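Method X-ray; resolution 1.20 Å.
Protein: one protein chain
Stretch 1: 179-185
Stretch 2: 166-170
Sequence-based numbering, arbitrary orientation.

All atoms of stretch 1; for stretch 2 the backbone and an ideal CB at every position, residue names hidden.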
# COMPACT_ATOMS: atom_id res chain seq x y z
N THR A 179 6.37 -5.63 -16.28
CA THR A 179 7.55 -6.43 -16.00
C THR A 179 7.16 -7.79 -15.45
O THR A 179 6.07 -7.97 -14.92
CB THR A 179 8.47 -5.73 -14.97
OG1 THR A 179 9.69 -6.48 -14.83
CG2 THR A 179 7.79 -5.63 -13.61
N THR A 180 8.07 -8.75 -15.60
CA THR A 180 7.89 -10.10 -15.09
C THR A 180 9.12 -10.33 -14.22
O THR A 180 10.25 -10.25 -14.70
CB THR A 180 7.83 -11.15 -16.21
OG1 THR A 180 6.71 -10.86 -17.06
CG2 THR A 180 7.67 -12.54 -15.63
N ILE A 181 8.89 -10.60 -12.94
CA ILE A 181 9.96 -10.81 -11.98
C ILE A 181 10.02 -12.24 -11.47
O ILE A 181 9.01 -12.80 -11.05
CB ILE A 181 9.78 -9.85 -10.78
CG1 ILE A 181 9.87 -8.40 -11.27
CG2 ILE A 181 10.83 -10.13 -9.71
CD1 ILE A 181 9.49 -7.37 -10.23
N SER A 182 11.21 -12.84 -11.52
CA SER A 182 11.39 -14.20 -11.03
C SER A 182 11.36 -14.14 -9.51
O SER A 182 12.06 -13.34 -8.89
CB SER A 182 12.73 -14.76 -11.51
OG SER A 182 12.75 -14.89 -12.92
N HIS A 183 10.53 -14.99 -8.91
CA HIS A 183 10.39 -15.03 -7.46
C HIS A 183 9.87 -16.41 -7.07
O HIS A 183 8.79 -16.82 -7.50
CB HIS A 183 9.39 -13.95 -7.02
CG HIS A 183 9.25 -13.82 -5.54
ND1 HIS A 183 10.28 -13.43 -4.72
CD2 HIS A 183 8.18 -14.01 -4.73
CE1 HIS A 183 9.86 -13.38 -3.47
NE2 HIS A 183 8.59 -13.73 -3.45
N THR A 184 10.63 -17.13 -6.25
CA THR A 184 10.25 -18.49 -5.86
C THR A 184 10.05 -18.72 -4.37
O THR A 184 9.69 -19.83 -3.96
CB THR A 184 11.29 -19.50 -6.36
OG1 THR A 184 12.58 -19.19 -5.80
CG2 THR A 184 11.38 -19.47 -7.87
N SER A 185 10.27 -17.70 -3.55
CA SER A 185 10.09 -17.87 -2.11
C SER A 185 8.61 -17.88 -1.75
O SER A 185 7.77 -17.39 -2.51
CB SER A 185 10.80 -16.75 -1.35
OG SER A 185 10.19 -15.50 -1.60
N UNK A 166 3.74 -19.93 -10.89
CA UNK A 166 4.89 -20.56 -11.52
C UNK A 166 6.24 -19.91 -11.26
O UNK A 166 7.12 -19.94 -12.13
CB UNK A 166 4.66 -20.60 -13.03
N UNK A 167 6.41 -19.33 -10.08
CA UNK A 167 7.67 -18.70 -9.74
C UNK A 167 7.93 -17.39 -10.46
O UNK A 167 9.07 -16.95 -10.58
CB UNK A 167 8.82 -19.67 -10.04
N UNK A 168 6.86 -16.77 -10.94
CA UNK A 168 6.97 -15.50 -11.66
C UNK A 168 5.91 -14.51 -11.19
O UNK A 168 4.78 -14.90 -10.89
CB UNK A 168 6.84 -15.73 -13.17
N UNK A 169 6.28 -13.24 -11.15
CA UNK A 169 5.35 -12.18 -10.77
C UNK A 169 5.15 -11.30 -12.00
O UNK A 169 6.11 -10.71 -12.51
CB UNK A 169 5.87 -11.37 -9.58
N UNK A 170 3.92 -11.22 -12.48
CA UNK A 170 3.58 -10.38 -13.63
C UNK A 170 2.93 -9.13 -13.04
O UNK A 170 1.98 -9.24 -12.27
CB UNK A 170 2.66 -11.09 -14.62

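Position 166 is the least constrained by stretch 1: no atom of that segment lies within 5.5 Å of its ideal CB. The backbone supplies the stronger evidence, since phi/psi of 55/33 is a left-handed conformation that favours glycine, although asparagine or aspartate can also adopt it. The deposited residue is Gly-166, which makes no contact with stretch 1.

Position 167 repeats the positive phi (72/21), and here the surroundings add a second argument. Its ideal CB would sit 3.4 Å from Thr-184 CG2, a tight approach, and 3.8 Å from His-183 O. Glycine answers both points best. The residue is Gly-167, and it works through its backbone: His-183 N donates to Gly-167 O at 3.0 Å with a nearly linear angle of 176°, while Gly-167 CA makes a CA-H...O contact of 3.1 Å with His-183 O.

Position 168 enters the antiparallel ladder, paired with Ser-182 at a CA-CA distance of 4.7 Å in a non-hydrogen-bonded pair. Its CB points to the sheet face that carries Thr-180 and Ser-182, 4.1 Å from Thr-180 CG2. Hydroxyls and a methyl on that face would suit threonine, glutamine, arginine or lysine. It is Lys-168; with chi1 and chi2 both m and the rest t, its chain extends until NZ donates to Ser-182 OG at 2.6 Å.

Position 169 pairs with Ile-181, CA-CA 5.0 Å, and two backbone hydrogen bonds close the pair: N of 169 to Ile-181 O and Ile-181 N to O of 169, both 2.8 Å. These would form with any residue having a free amide. The CB vector is more selective, pointing to the face of Ile-181, with His-183 CB 5.1 Å from the ideal CB. An apolar wall of this kind suits valine, isoleucine or leucine. The deposited Ile-169 (m, t) has the largest area covered by stretch 1 in its segment, 90 Å². Its CB lies 4.3 Å from Ile-181 CB, and its CD1 reaches His-183 CB at 3.6 Å, approaching the imidazole obliquely.

Position 170 returns to the Thr-180 face, in a non-hydrogen-bonded pair with Thr-180 (CA-CA 4.6 Å). The ideal CB is 4.7 Å from Thr-180 OG1, so a short side chain would gain little there, whereas a long polar one could fold back to the hydroxyl; lysine, arginine, glutamine or glutamate are all plausible. Lys-170 is found, with the same m, m, t, t rotamer as Lys-168, and its NZ donates to Thr-180 OG1 at 2.8 Å.

Stretch 2 166-170: GGKIK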
# COMPACT_ATOMS: atom_id res chain seq x y z
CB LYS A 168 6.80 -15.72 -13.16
CG LYS A 168 7.81 -16.68 -13.79
CD LYS A 168 9.20 -16.07 -13.83
CE LYS A 168 10.17 -16.98 -14.57
NZ LYS A 168 11.53 -16.39 -14.66
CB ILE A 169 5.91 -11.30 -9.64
CG1 ILE A 169 6.20 -12.14 -8.39
CG2 ILE A 169 4.91 -10.19 -9.31
CD1 ILE A 169 6.91 -11.37 -7.29
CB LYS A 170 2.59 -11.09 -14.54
CG LYS A 170 3.10 -12.37 -15.17
CD LYS A 170 4.12 -12.09 -16.25
CE LYS A 170 4.47 -13.35 -17.02
NZ LYS A 170 5.34 -13.05 -18.19
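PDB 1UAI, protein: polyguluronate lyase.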